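Probable outer membrane protein (Pseudomonas aeruginosa, PDB 3DWO) probably forms an outer-membrane channel of the FadL family that takes up hydrophobic compounds such as long-chain fatty acids, passing them through the barrel wall. Local coordinates at residues Ala91-Trp96 and Gly121-Trp126; Ala136-Ile141 and Phe172-Leu177; Leu202-Val207 and His243-Asp248. All blocks are in the same frame, centred on the assembly; numbering follows the deposited sequence.

Interaction 1. Residues Ala91-Trp96 and Gly121-Trp126; sequences AGFGAW and GMRSTW. With C8E ((hydroxyethyloxy)tri(ethyloxy)octane), chain E.
The hairpin of strands 93-105 and 110-125 in this FadL-family beta barrel splits open here: the CA atoms of Phe93 and Arg123 stand 6.9 Å apart, and the two segments form no regular pairing. A single backbone hydrogen bond, Thr125 N to Ala91 O (3.1 Å), closes one end, running in the carbonyl plane onto a lone pair. Beside it the Ala91 methyl sits squarely over the six-membered ring of Trp126, CB 3.5 Å from the centroid, a CH-pi contact; Trp126 NE1 is hydrogen-bonded to Pro371 O. Phe93 takes the crowded rotamer, CG between the backbone N and carbonyl carbon (chi1 57°), and so lays its ring across the gap. Arg123 CB rests over one ring face, offset toward the rim, while Met122 SD lies at the edge in a Met-aromatic contact. The extended Arg123 chain passes on over Phe93 CB. Next to the CE2-CZ end of the Phe93 ring the alkyl chain of the detergent C8E (chain E) threads between the strands, consistent with a lateral opening for hydrophobic compounds, as in FadL. It runs alongside Gly121, with C5 3.5 Å from Gly121 C and 4.0 Å from Phe93 CE2.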
loop_
_atom_site.group_PDB
_atom_site.type_symbol
_atom_site.label_atom_id
_atom_site.label_comp_id
_atom_site.label_asym_id
_atom_site.label_seq_id
_atom_site.Cartn_x
_atom_site.Cartn_y
_atom_site.Cartn_z
ATOM N N ALA A 91 -7.406 8.987 -11.832
ATOM C CA ALA A 91 -6.070 8.521 -11.472
ATOM C C ALA A 91 -6.025 7.099 -10.916
ATOM O O ALA A 91 -4.957 6.608 -10.529
ATOM C CB ALA A 91 -5.450 9.497 -10.460
ATOM N N GLY A 92 -7.184 6.444 -10.885
ATOM C CA GLY A 92 -7.280 5.086 -10.380
ATOM C C GLY A 92 -6.709 4.024 -11.305
ATOM O O GLY A 92 -6.126 4.334 -12.349
ATOM N N PHE A 93 -6.902 2.763 -10.927
ATOM C CA PHE A 93 -6.392 1.640 -11.700
ATOM C C PHE A 93 -7.188 0.367 -11.452
ATOM O O PHE A 93 -8.128 0.333 -10.660
ATOM C CB PHE A 93 -4.948 1.349 -11.296
ATOM C CG PHE A 93 -4.790 1.061 -9.824
ATOM C CD1 PHE A 93 -4.719 2.103 -8.899
ATOM C CD2 PHE A 93 -4.775 -0.249 -9.354
ATOM C CE1 PHE A 93 -4.636 1.843 -7.524
ATOM C CE2 PHE A 93 -4.694 -0.521 -7.986
ATOM C CZ PHE A 93 -4.625 0.530 -7.069
ATOM N N GLY A 94 -6.767 -0.680 -12.148
ATOM C CA GLY A 94 -7.340 -2.000 -12.019
ATOM C C GLY A 94 -6.085 -2.850 -11.956
ATOM O O GLY A 94 -5.171 -2.639 -12.758
ATOM N N ALA A 95 -6.003 -3.780 -11.012
ATOM C CA ALA A 95 -4.813 -4.618 -10.904
ATOM C C ALA A 95 -5.112 -6.031 -10.425
ATOM O O ALA A 95 -6.090 -6.272 -9.723
ATOM C CB ALA A 95 -3.804 -3.963 -9.970
ATOM N N TRP A 96 -4.257 -6.967 -10.820
ATOM C CA TRP A 96 -4.406 -8.351 -10.403
ATOM C C TRP A 96 -3.449 -8.597 -9.247
ATOM O O TRP A 96 -2.317 -8.123 -9.269
ATOM C CB TRP A 96 -4.062 -9.307 -11.547
ATOM C CG TRP A 96 -5.008 -9.231 -12.691
ATOM C CD1 TRP A 96 -4.893 -8.452 -13.801
ATOM C CD2 TRP A 96 -6.255 -9.921 -12.809
ATOM N NE1 TRP A 96 -5.997 -8.609 -14.607
ATOM C CE2 TRP A 96 -6.849 -9.507 -14.020
ATOM C CE3 TRP A 96 -6.931 -10.850 -12.004
ATOM C CZ2 TRP A 96 -8.090 -9.989 -14.449
ATOM C CZ3 TRP A 96 -8.166 -11.331 -12.429
ATOM C CH2 TRP A 96 -8.732 -10.898 -13.642
ATOM N N GLY A 121 1.055 -2.170 -1.909
ATOM C CA GLY A 121 0.624 -1.873 -3.257
ATOM C C GLY A 121 -0.287 -0.667 -3.359
ATOM O O GLY A 121 -1.265 -0.552 -2.620
ATOM N N MET A 122 0.045 0.245 -4.266
ATOM C CA MET A 122 -0.771 1.430 -4.500
ATOM C C MET A 122 -0.366 2.029 -5.829
ATOM O O MET A 122 0.744 1.804 -6.317
ATOM C CB MET A 122 -0.614 2.464 -3.384
ATOM C CG MET A 122 -1.487 3.718 -3.558
ATOM S SD MET A 122 -3.232 3.459 -4.064
ATOM C CE MET A 122 -3.800 2.320 -2.792
ATOM N N ARG A 123 -1.270 2.789 -6.421
ATOM C CA ARG A 123 -0.985 3.374 -7.710
ATOM C C ARG A 123 -1.907 4.554 -7.961
ATOM O O ARG A 123 -3.087 4.505 -7.633
ATOM C CB ARG A 123 -1.189 2.302 -8.784
ATOM C CG ARG A 123 -0.949 2.744 -10.217
ATOM C CD ARG A 123 -1.153 1.558 -11.156
ATOM N NE ARG A 123 -0.531 1.738 -12.469
ATOM C CZ ARG A 123 -0.958 2.581 -13.400
ATOM N NH1 ARG A 123 -2.022 3.344 -13.172
ATOM N NH2 ARG A 123 -0.324 2.652 -14.562
ATOM N N SER A 124 -1.352 5.627 -8.509
ATOM C CA SER A 124 -2.143 6.791 -8.850
ATOM C C SER A 124 -1.415 7.465 -9.999
ATOM O O SER A 124 -0.214 7.704 -9.922
ATOM C CB SER A 124 -2.303 7.743 -7.640
ATOM O OG SER A 124 -1.058 8.186 -7.117
ATOM N N THR A 125 -2.141 7.743 -11.080
ATOM C CA THR A 125 -1.549 8.384 -12.244
ATOM C C THR A 125 -2.413 9.555 -12.696
ATOM O O THR A 125 -3.486 9.366 -13.266
ATOM C CB THR A 125 -1.378 7.378 -13.418
ATOM O OG1 THR A 125 -2.651 6.827 -13.786
ATOM C CG2 THR A 125 -0.453 6.245 -13.015
ATOM N N TRP A 126 -1.943 10.767 -12.430
ATOM C CA TRP A 126 -2.684 11.962 -12.808
ATOM C C TRP A 126 -2.207 12.442 -14.169
ATOM O O TRP A 126 -1.046 12.242 -14.534
ATOM C CB TRP A 126 -2.470 13.080 -11.785
ATOM C CG TRP A 126 -2.772 12.669 -10.372
ATOM C CD1 TRP A 126 -1.900 12.129 -9.462
ATOM C CD2 TRP A 126 -4.050 12.715 -9.727
ATOM N NE1 TRP A 126 -2.563 11.836 -8.288
ATOM C CE2 TRP A 126 -3.883 12.184 -8.426
ATOM C CE3 TRP A 126 -5.323 13.150 -10.124
ATOM C CZ2 TRP A 126 -4.945 12.077 -7.517
ATOM C CZ3 TRP A 126 -6.384 13.043 -9.217
ATOM C CH2 TRP A 126 -6.186 12.508 -7.929
HETATM C C1 C8E E . 0.274 -2.818 -8.786
HETATM C C2 C8E E . -0.491 -1.908 -7.943
HETATM C C3 C8E E . -0.656 -2.359 -6.564
HETATM C C4 C8E E . -1.960 -2.991 -6.464
HETATM C C5 C8E E . -2.624 -2.518 -5.232
HETATM C C6 C8E E . -3.682 -3.432 -4.863
HETATM C C7 C8E E . -4.332 -2.657 -3.827
HETATM C C8 C8E E . -5.783 -2.761 -4.025
HETATM O O9 C8E E . -6.794 -2.542 -3.066
HETATM C C10 C8E E . -6.840 -3.337 -1.899
HETATM C C11 C8E E . -8.017 -2.813 -1.136
HETATM O O12 C8E E . -7.877 -1.402 -0.875
HETATM C C13 C8E E . -9.095 -0.725 -0.453
HETATM C C14 C8E E . -9.461 0.768 -0.731
HETATM O O15 C8E E . -9.454 1.545 -1.962
HETATM C C16 C8E E . -8.174 2.179 -2.165
HETATM C C17 C8E E . -8.052 3.583 -1.553
HETATM O O18 C8E E . -8.038 4.788 -2.344
HETATM C C19 C8E E . -6.691 5.177 -2.737
HETATM C C20 C8E E . -5.978 6.480 -2.224
HETATM O O21 C8E E . -4.953 6.354 -1.233
HETATM O O HOH W 1 -5.593 6.425 -14.205
#

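Interaction 2. Residues Ala136-Ile141 and Phe172-Leu177; sequences AVDTKI and FVSQNL. With C8E ((hydroxyethyloxy)tri(ethyloxy)octane), chain D; C8E ((hydroxyethyloxy)tri(ethyloxy)octane), chain E.
A classic beta bulge begins the antiparallel hairpin of strands 138-153 and 158-177: Val137 and Asp138 together face the single residue Ser174. Three hydrogen bonds grip Ser174. Ser174 O accepts Val137 N, which stands 39° above the carbonyl plane. Ser174 OG accepts Asp138 N at 2.8 Å, and Ser174 N gives a straighter hydrogen bond to Asp138 O. The OG reaches Asp138 N because Ser174 adopts the crowded rotamer, between backbone N and carbonyl carbon (chi1 69°), which also brings Ser174 OG to 3.2 Å from Val137 CB. One water joins Ser174 OG to Asp138 OD2; another joins Asp138 O, Thr139 OG1 and Ser174 O. Beyond the bulge the pairing is regular, with Lys140 and Phe172 exchanging both backbone hydrogen bonds. On their face of the sheet the edge of the Phe172 ring, at CE2, meets Asp138 CB, and the bent Lys140 chain brings CE to 3.4 Å from C1, the alkyl end of C8E (chain E). Thr139 and Val173 project from the opposite face, where Arg372 packs against both and Val173 CG2 lies 3.5 Å from C10 of C8E (chain D). The extended Gln175 chain carries OE1 to the terminal hydroxyl of the same detergent, which donates from O21 at 2.9 Å; Arg372 NH2 is a second donor to this oxygen. With detergent on both faces, that of Thr139 and Val173 probably turned to the channel interior, the result is a bulged antiparallel hairpin in a beta-barrel wall.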
loop_
_atom_site.group_PDB
_atom_site.type_symbol
_atom_site.label_atom_id
_atom_site.label_comp_id
_atom_site.label_asym_id
_atom_site.label_seq_id
_atom_site.Cartn_x
_atom_site.Cartn_y
_atom_site.Cartn_z
ATOM N N ALA A 136 2.475 15.816 -7.888
ATOM C CA ALA A 136 2.470 14.424 -8.297
ATOM C C ALA A 136 1.910 14.199 -9.686
ATOM O O ALA A 136 1.009 14.913 -10.144
ATOM C CB ALA A 136 1.672 13.593 -7.302
ATOM N N VAL A 137 2.472 13.203 -10.356
ATOM C CA VAL A 137 2.002 12.799 -11.667
ATOM C C VAL A 137 1.730 11.308 -11.486
ATOM O O VAL A 137 0.583 10.902 -11.309
ATOM C CB VAL A 137 3.057 13.038 -12.772
ATOM C CG1 VAL A 137 2.530 12.526 -14.116
ATOM C CG2 VAL A 137 3.358 14.532 -12.884
ATOM N N ASP A 138 2.784 10.497 -11.483
ATOM C CA ASP A 138 2.624 9.060 -11.295
ATOM C C ASP A 138 3.234 8.526 -9.998
ATOM O O ASP A 138 4.289 8.980 -9.557
ATOM C CB ASP A 138 3.231 8.298 -12.473
ATOM C CG ASP A 138 2.490 8.547 -13.764
ATOM O OD1 ASP A 138 1.336 9.027 -13.701
ATOM O OD2 ASP A 138 3.056 8.257 -14.839
ATOM N N THR A 139 2.549 7.560 -9.393
ATOM C CA THR A 139 3.011 6.926 -8.166
ATOM C C THR A 139 2.672 5.442 -8.280
ATOM O O THR A 139 1.519 5.072 -8.493
ATOM C CB THR A 139 2.306 7.508 -6.916
ATOM O OG1 THR A 139 2.567 8.914 -6.822
ATOM C CG2 THR A 139 2.811 6.823 -5.662
ATOM N N LYS A 140 3.686 4.597 -8.156
ATOM C CA LYS A 140 3.496 3.162 -8.250
ATOM C C LYS A 140 4.367 2.448 -7.222
ATOM O O LYS A 140 5.585 2.643 -7.174
ATOM C CB LYS A 140 3.834 2.696 -9.670
ATOM C CG LYS A 140 4.039 1.200 -9.820
ATOM C CD LYS A 140 2.865 0.398 -9.286
ATOM C CE LYS A 140 3.125 -1.093 -9.425
ATOM N NZ LYS A 140 3.330 -1.497 -10.849
ATOM N N ILE A 141 3.731 1.630 -6.389
ATOM C CA ILE A 141 4.429 0.884 -5.349
ATOM C C ILE A 141 3.858 -0.525 -5.259
ATOM O O ILE A 141 2.646 -0.703 -5.213
ATOM C CB ILE A 141 4.229 1.504 -3.935
ATOM C CG1 ILE A 141 4.408 3.017 -3.973
ATOM C CG2 ILE A 141 5.205 0.884 -2.952
ATOM C CD1 ILE A 141 3.210 3.754 -4.532
ATOM N N PHE A 172 8.044 3.666 -7.968
ATOM C CA PHE A 172 8.223 4.679 -8.990
ATOM C C PHE A 172 7.455 5.948 -8.626
ATOM O O PHE A 172 6.312 5.886 -8.167
ATOM C CB PHE A 172 7.729 4.182 -10.348
ATOM C CG PHE A 172 7.918 5.189 -11.450
ATOM C CD1 PHE A 172 9.136 5.280 -12.124
ATOM C CD2 PHE A 172 6.907 6.096 -11.760
ATOM C CE1 PHE A 172 9.347 6.265 -13.090
ATOM C CE2 PHE A 172 7.105 7.081 -12.722
ATOM C CZ PHE A 172 8.325 7.168 -13.389
ATOM N N VAL A 173 8.094 7.094 -8.836
ATOM C CA VAL A 173 7.483 8.384 -8.558
ATOM C C VAL A 173 7.912 9.393 -9.615
ATOM O O VAL A 173 9.097 9.494 -9.947
ATOM C CB VAL A 173 7.901 8.931 -7.156
ATOM C CG1 VAL A 173 7.854 10.455 -7.150
ATOM C CG2 VAL A 173 6.951 8.407 -6.078
ATOM N N SER A 174 6.946 10.117 -10.166
ATOM C CA SER A 174 7.257 11.149 -11.143
ATOM C C SER A 174 6.543 12.387 -10.622
ATOM O O SER A 174 5.511 12.284 -9.959
ATOM C CB SER A 174 6.775 10.774 -12.554
ATOM O OG SER A 174 5.365 10.786 -12.649
ATOM N N GLN A 175 7.092 13.557 -10.912
ATOM C CA GLN A 175 6.517 14.792 -10.414
ATOM C C GLN A 175 7.159 15.916 -11.210
ATOM O O GLN A 175 8.317 15.810 -11.615
ATOM C CB GLN A 175 6.853 14.905 -8.916
ATOM C CG GLN A 175 6.544 16.219 -8.230
ATOM C CD GLN A 175 6.848 16.145 -6.741
ATOM O OE1 GLN A 175 7.444 15.177 -6.273
ATOM N NE2 GLN A 175 6.448 17.166 -5.993
ATOM N N ASN A 176 6.400 16.975 -11.460
ATOM C CA ASN A 176 6.932 18.100 -12.207
ATOM C C ASN A 176 7.795 18.966 -11.306
ATOM O O ASN A 176 7.474 19.154 -10.128
ATOM C CB ASN A 176 5.806 18.964 -12.758
ATOM C CG ASN A 176 6.329 20.158 -13.534
ATOM O OD1 ASN A 176 6.969 19.995 -14.574
ATOM N ND2 ASN A 176 6.068 21.366 -13.027
ATOM N N LEU A 177 8.885 19.486 -11.863
ATOM C CA LEU A 177 9.772 20.376 -11.130
ATOM C C LEU A 177 9.805 21.679 -11.912
ATOM O O LEU A 177 9.913 21.680 -13.141
ATOM C CB LEU A 177 11.200 19.835 -11.049
ATOM C CG LEU A 177 11.515 18.466 -10.453
ATOM C CD1 LEU A 177 13.038 18.353 -10.335
ATOM C CD2 LEU A 177 10.858 18.288 -9.081
HETATM C C1 C8E D . 0.084 10.629 1.724
HETATM C C2 C8E D . 1.048 10.405 0.653
HETATM C C3 C8E D . 2.170 9.540 0.991
HETATM C C4 C8E D . 2.953 9.363 -0.220
HETATM C C5 C8E D . 3.781 8.139 -0.081
HETATM C C6 C8E D . 4.208 7.672 -1.387
HETATM C C7 C8E D . 5.368 6.885 -1.005
HETATM C C8 C8E D . 5.418 5.656 -1.832
HETATM O O9 C8E D . 6.534 5.157 -2.556
HETATM C C10 C8E D . 7.103 5.959 -3.572
HETATM C C11 C8E D . 8.245 5.164 -4.124
HETATM O O12 C8E D . 9.482 5.556 -3.505
HETATM C C13 C8E D . 10.447 6.224 -4.375
HETATM C C14 C8E D . 10.477 7.746 -4.724
HETATM O O15 C8E D . 11.550 8.734 -4.667
HETATM C C16 C8E D . 11.600 9.407 -3.392
HETATM C C17 C8E D . 10.758 10.695 -3.309
HETATM O O18 C8E D . 10.258 11.392 -4.470
HETATM C C19 C8E D . 11.168 12.410 -4.968
HETATM C C20 C8E D . 10.759 13.920 -5.140
HETATM O O21 C8E D . 10.277 14.371 -6.415
HETATM C C1 C8E E . 0.274 -2.818 -8.786
HETATM C C2 C8E E . -0.491 -1.908 -7.943
HETATM C C3 C8E E . -0.656 -2.359 -6.564
HETATM C C4 C8E E . -1.960 -2.991 -6.464
HETATM C C5 C8E E . -2.624 -2.518 -5.232
HETATM C C6 C8E E . -3.682 -3.432 -4.863
HETATM C C7 C8E E . -4.332 -2.657 -3.827
HETATM C C8 C8E E . -5.783 -2.761 -4.025
HETATM O O9 C8E E . -6.794 -2.542 -3.066
HETATM C C10 C8E E . -6.840 -3.337 -1.899
HETATM C C11 C8E E . -8.017 -2.813 -1.136
HETATM O O12 C8E E . -7.877 -1.402 -0.875
HETATM C C13 C8E E . -9.095 -0.725 -0.453
HETATM C C14 C8E E . -9.461 0.768 -0.731
HETATM O O15 C8E E . -9.454 1.545 -1.962
HETATM C C16 C8E E . -8.174 2.179 -2.165
HETATM C C17 C8E E . -8.052 3.583 -1.553
HETATM O O18 C8E E . -8.038 4.788 -2.344
HETATM C C19 C8E E . -6.691 5.177 -2.737
HETATM C C20 C8E E . -5.978 6.480 -2.224
HETATM O O21 C8E E . -4.953 6.354 -1.233
HETATM O O HOH W 2 5.321 9.696 -15.234
HETATM O O HOH W 3 4.259 10.982 -7.638
#

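Interaction 3. Residues Leu202-Val207 and His243-Asp248; sequences LMRVKV and HYNLYD. With C8E ((hydroxyethyloxy)tri(ethyloxy)octane), chain D.
Strands 202-207 and 243-248 run antiparallel at 157°, their axes approaching to 4.6 Å, with Leu202-Tyr247, Arg204-Asn245 and Lys206-His243 as hydrogen-bonded pairs and Met203-Leu246 and Val205-Tyr244 as the non-hydrogen-bonded pairs between them. This is a hairpin of the FadL-type barrel wall. Its hydrogen bonds differ in approach: Arg204 N meets Asn245 O nearly along the C=O axis, whereas Leu202 N comes to Tyr247 O from 50° above the carbonyl plane. On the face of Arg204, Asn245 and Tyr247, the side-chain oxygen of Asn245 is held by two nitrogens of one guanidinium. Arg204 NE donates to Asn245 OD1 at 3.0 Å, in the amide plane and onto a lone pair, and Arg204 NH2 donates to the same oxygen at 2.9 Å from above that plane. OD1 lies in the guanidinium plane, the two flat groups standing 74° apart. A bend at chi3 of Arg204 and the crowded rotamer of Asn245 put both ends there, and this pair of hydrogen bonds would hold the guanidinium in its rotation. Tyr247 CB sits over one guanidinium face, offset toward its rim. Phe172 of the preceding strand also packs against Arg204. On the opposite face, that of Met203, Val205, Tyr244 and Leu246, the contacts between the strands are apolar. The Met203 chain, bent at chi2 and chi3, sends SD to 3.8 Å from Tyr244 CD1, an oblique Met-aromatic contact, and to 4.1 Å from Leu246 CD1, which itself lies at the edge of the Tyr244 ring. Tyr244 OH accepts Arg273 N. Val205 turns one methyl, CG2, to Tyr244 CB, while its other, CG1, rests 3.3 Å from ether oxygen O15 of C8E (chain D).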
loop_
_atom_site.group_PDB
_atom_site.type_symbol
_atom_site.label_atom_id
_atom_site.label_comp_id
_atom_site.label_asym_id
_atom_site.label_seq_id
_atom_site.Cartn_x
_atom_site.Cartn_y
_atom_site.Cartn_z
ATOM N N LEU A 202 9.970 16.803 -15.942
ATOM C CA LEU A 202 9.374 15.722 -15.181
ATOM C C LEU A 202 10.467 14.946 -14.463
ATOM O O LEU A 202 11.347 14.344 -15.096
ATOM C CB LEU A 202 8.601 14.776 -16.095
ATOM C CG LEU A 202 7.875 13.639 -15.361
ATOM C CD1 LEU A 202 6.679 14.208 -14.611
ATOM C CD2 LEU A 202 7.422 12.579 -16.356
ATOM N N MET A 203 10.425 14.994 -13.138
ATOM C CA MET A 203 11.372 14.271 -12.304
ATOM C C MET A 203 10.840 12.839 -12.229
ATOM O O MET A 203 9.653 12.638 -11.995
ATOM C CB MET A 203 11.405 14.894 -10.909
ATOM C CG MET A 203 12.017 14.012 -9.852
ATOM S SD MET A 203 13.763 13.762 -10.133
ATOM C CE MET A 203 14.447 14.901 -8.938
ATOM N N ARG A 204 11.709 11.855 -12.441
ATOM C CA ARG A 204 11.313 10.445 -12.407
ATOM C C ARG A 204 12.251 9.632 -11.525
ATOM O O ARG A 204 13.463 9.652 -11.715
ATOM C CB ARG A 204 11.315 9.852 -13.825
ATOM C CG ARG A 204 10.328 10.535 -14.774
ATOM C CD ARG A 204 10.268 9.868 -16.150
ATOM N NE ARG A 204 11.499 10.037 -16.918
ATOM C CZ ARG A 204 11.597 9.834 -18.232
ATOM N NH1 ARG A 204 10.529 9.456 -18.928
ATOM N NH2 ARG A 204 12.760 10.011 -18.854
ATOM N N VAL A 205 11.683 8.909 -10.567
ATOM C CA VAL A 205 12.482 8.093 -9.660
ATOM C C VAL A 205 12.026 6.640 -9.744
ATOM O O VAL A 205 10.846 6.336 -9.554
ATOM C CB VAL A 205 12.341 8.585 -8.191
ATOM C CG1 VAL A 205 13.342 7.863 -7.297
ATOM C CG2 VAL A 205 12.549 10.090 -8.127
ATOM N N LYS A 206 12.968 5.750 -10.032
ATOM C CA LYS A 206 12.679 4.323 -10.154
ATOM C C LYS A 206 13.642 3.575 -9.242
ATOM O O LYS A 206 14.854 3.599 -9.451
ATOM C CB LYS A 206 12.865 3.872 -11.606
ATOM C CG LYS A 206 12.735 2.378 -11.804
ATOM C CD LYS A 206 11.294 1.962 -12.003
ATOM C CE LYS A 206 10.862 2.197 -13.446
ATOM N NZ LYS A 206 11.614 1.321 -14.400
ATOM N N VAL A 207 13.100 2.905 -8.231
ATOM C CA VAL A 207 13.925 2.189 -7.271
ATOM C C VAL A 207 13.341 0.830 -6.926
ATOM O O VAL A 207 12.146 0.594 -7.105
ATOM C CB VAL A 207 14.090 3.024 -5.981
ATOM C CG1 VAL A 207 14.893 4.296 -6.288
ATOM C CG2 VAL A 207 12.710 3.413 -5.425
ATOM N N HIS A 243 17.597 4.838 -9.694
ATOM C CA HIS A 243 18.044 6.072 -10.343
ATOM C C HIS A 243 16.924 7.094 -10.427
ATOM O O HIS A 243 15.764 6.789 -10.159
ATOM C CB HIS A 243 18.493 5.774 -11.783
ATOM C CG HIS A 243 19.429 4.613 -11.900
ATOM N ND1 HIS A 243 20.799 4.747 -11.814
ATOM C CD2 HIS A 243 19.189 3.287 -12.038
ATOM C CE1 HIS A 243 21.361 3.554 -11.891
ATOM N NE2 HIS A 243 20.407 2.651 -12.027
ATOM N N TYR A 244 17.287 8.313 -10.817
ATOM C CA TYR A 244 16.316 9.380 -11.022
ATOM C C TYR A 244 16.828 10.108 -12.251
ATOM O O TYR A 244 18.027 10.124 -12.516
ATOM C CB TYR A 244 16.240 10.347 -9.818
ATOM C CG TYR A 244 17.318 11.417 -9.759
ATOM C CD1 TYR A 244 17.314 12.501 -10.643
ATOM C CD2 TYR A 244 18.344 11.348 -8.812
ATOM C CE1 TYR A 244 18.307 13.488 -10.582
ATOM C CE2 TYR A 244 19.344 12.330 -8.743
ATOM C CZ TYR A 244 19.318 13.393 -9.628
ATOM O OH TYR A 244 20.297 14.360 -9.559
ATOM N N ASN A 245 15.915 10.684 -13.017
ATOM C CA ASN A 245 16.294 11.432 -14.196
ATOM C C ASN A 245 15.232 12.499 -14.379
ATOM O O ASN A 245 14.113 12.368 -13.872
ATOM C CB ASN A 245 16.387 10.518 -15.429
ATOM C CG ASN A 245 15.035 10.123 -15.979
ATOM O OD1 ASN A 245 14.364 10.917 -16.633
ATOM N ND2 ASN A 245 14.628 8.891 -15.719
ATOM N N LEU A 246 15.595 13.573 -15.064
ATOM C CA LEU A 246 14.664 14.654 -15.300
ATOM C C LEU A 246 14.389 14.706 -16.789
ATOM O O LEU A 246 15.318 14.788 -17.587
ATOM C CB LEU A 246 15.263 15.990 -14.851
ATOM C CG LEU A 246 15.589 16.209 -13.372
ATOM C CD1 LEU A 246 16.497 15.111 -12.863
ATOM C CD2 LEU A 246 16.271 17.555 -13.213
ATOM N N TYR A 247 13.116 14.633 -17.157
ATOM C CA TYR A 247 12.743 14.719 -18.558
ATOM C C TYR A 247 12.269 16.141 -18.796
ATOM O O TYR A 247 11.110 16.466 -18.537
ATOM C CB TYR A 247 11.623 13.731 -18.898
ATOM C CG TYR A 247 10.900 14.090 -20.178
ATOM C CD1 TYR A 247 11.610 14.470 -21.320
ATOM C CD2 TYR A 247 9.508 14.113 -20.233
ATOM C CE1 TYR A 247 10.951 14.875 -22.485
ATOM C CE2 TYR A 247 8.838 14.514 -21.392
ATOM C CZ TYR A 247 9.568 14.898 -22.512
ATOM O OH TYR A 247 8.917 15.343 -23.643
ATOM N N ASP A 248 13.169 16.989 -19.283
ATOM C CA ASP A 248 12.834 18.386 -19.541
ATOM C C ASP A 248 12.067 18.603 -20.843
ATOM O O ASP A 248 12.364 17.982 -21.859
ATOM C CB ASP A 248 14.106 19.238 -19.569
ATOM C CG ASP A 248 15.089 18.787 -20.642
ATOM O OD1 ASP A 248 15.532 19.640 -21.439
ATOM O OD2 ASP A 248 15.422 17.583 -20.683
HETATM C C1 C8E D . 0.084 10.629 1.724
HETATM C C2 C8E D . 1.048 10.405 0.653
HETATM C C3 C8E D . 2.170 9.540 0.991
HETATM C C4 C8E D . 2.953 9.363 -0.220
HETATM C C5 C8E D . 3.781 8.139 -0.081
HETATM C C6 C8E D . 4.208 7.672 -1.387
HETATM C C7 C8E D . 5.368 6.885 -1.005
HETATM C C8 C8E D . 5.418 5.656 -1.832
HETATM O O9 C8E D . 6.534 5.157 -2.556
HETATM C C10 C8E D . 7.103 5.959 -3.572
HETATM C C11 C8E D . 8.245 5.164 -4.124
HETATM O O12 C8E D . 9.482 5.556 -3.505
HETATM C C13 C8E D . 10.447 6.224 -4.375
HETATM C C14 C8E D . 10.477 7.746 -4.724
HETATM O O15 C8E D . 11.550 8.734 -4.667
HETATM C C16 C8E D . 11.600 9.407 -3.392
HETATM C C17 C8E D . 10.758 10.695 -3.309
HETATM O O18 C8E D . 10.258 11.392 -4.470
HETATM C C19 C8E D . 11.168 12.410 -4.968
HETATM C C20 C8E D . 10.759 13.920 -5.140
HETATM O O21 C8E D . 10.277 14.371 -6.415
#

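How the interactions relate
The three contacts follow one another along the chain without overlap and lie side by side around the barrel, on six consecutive strands. Centres lie about 12 Å apart for interactions 1 and 2, about 9 Å for 2 and 3, and about 19 Å for 1 and 3. Strand 110-125 joins strand 138-153 through probable hydrogen bonds Ser124 O to Thr139 N and Trp126 N to Val137 O; strand 158-177 joins strand 201-220 through Val173 O to Val205 N and Gln175 O to Met203 N. C8E (chain E) bridges interactions 1 and 2, C8E (chain D) interactions 2 and 3. The wall is regular at interaction 3, bulged at 2 and parted at 1, consistent with lateral passage.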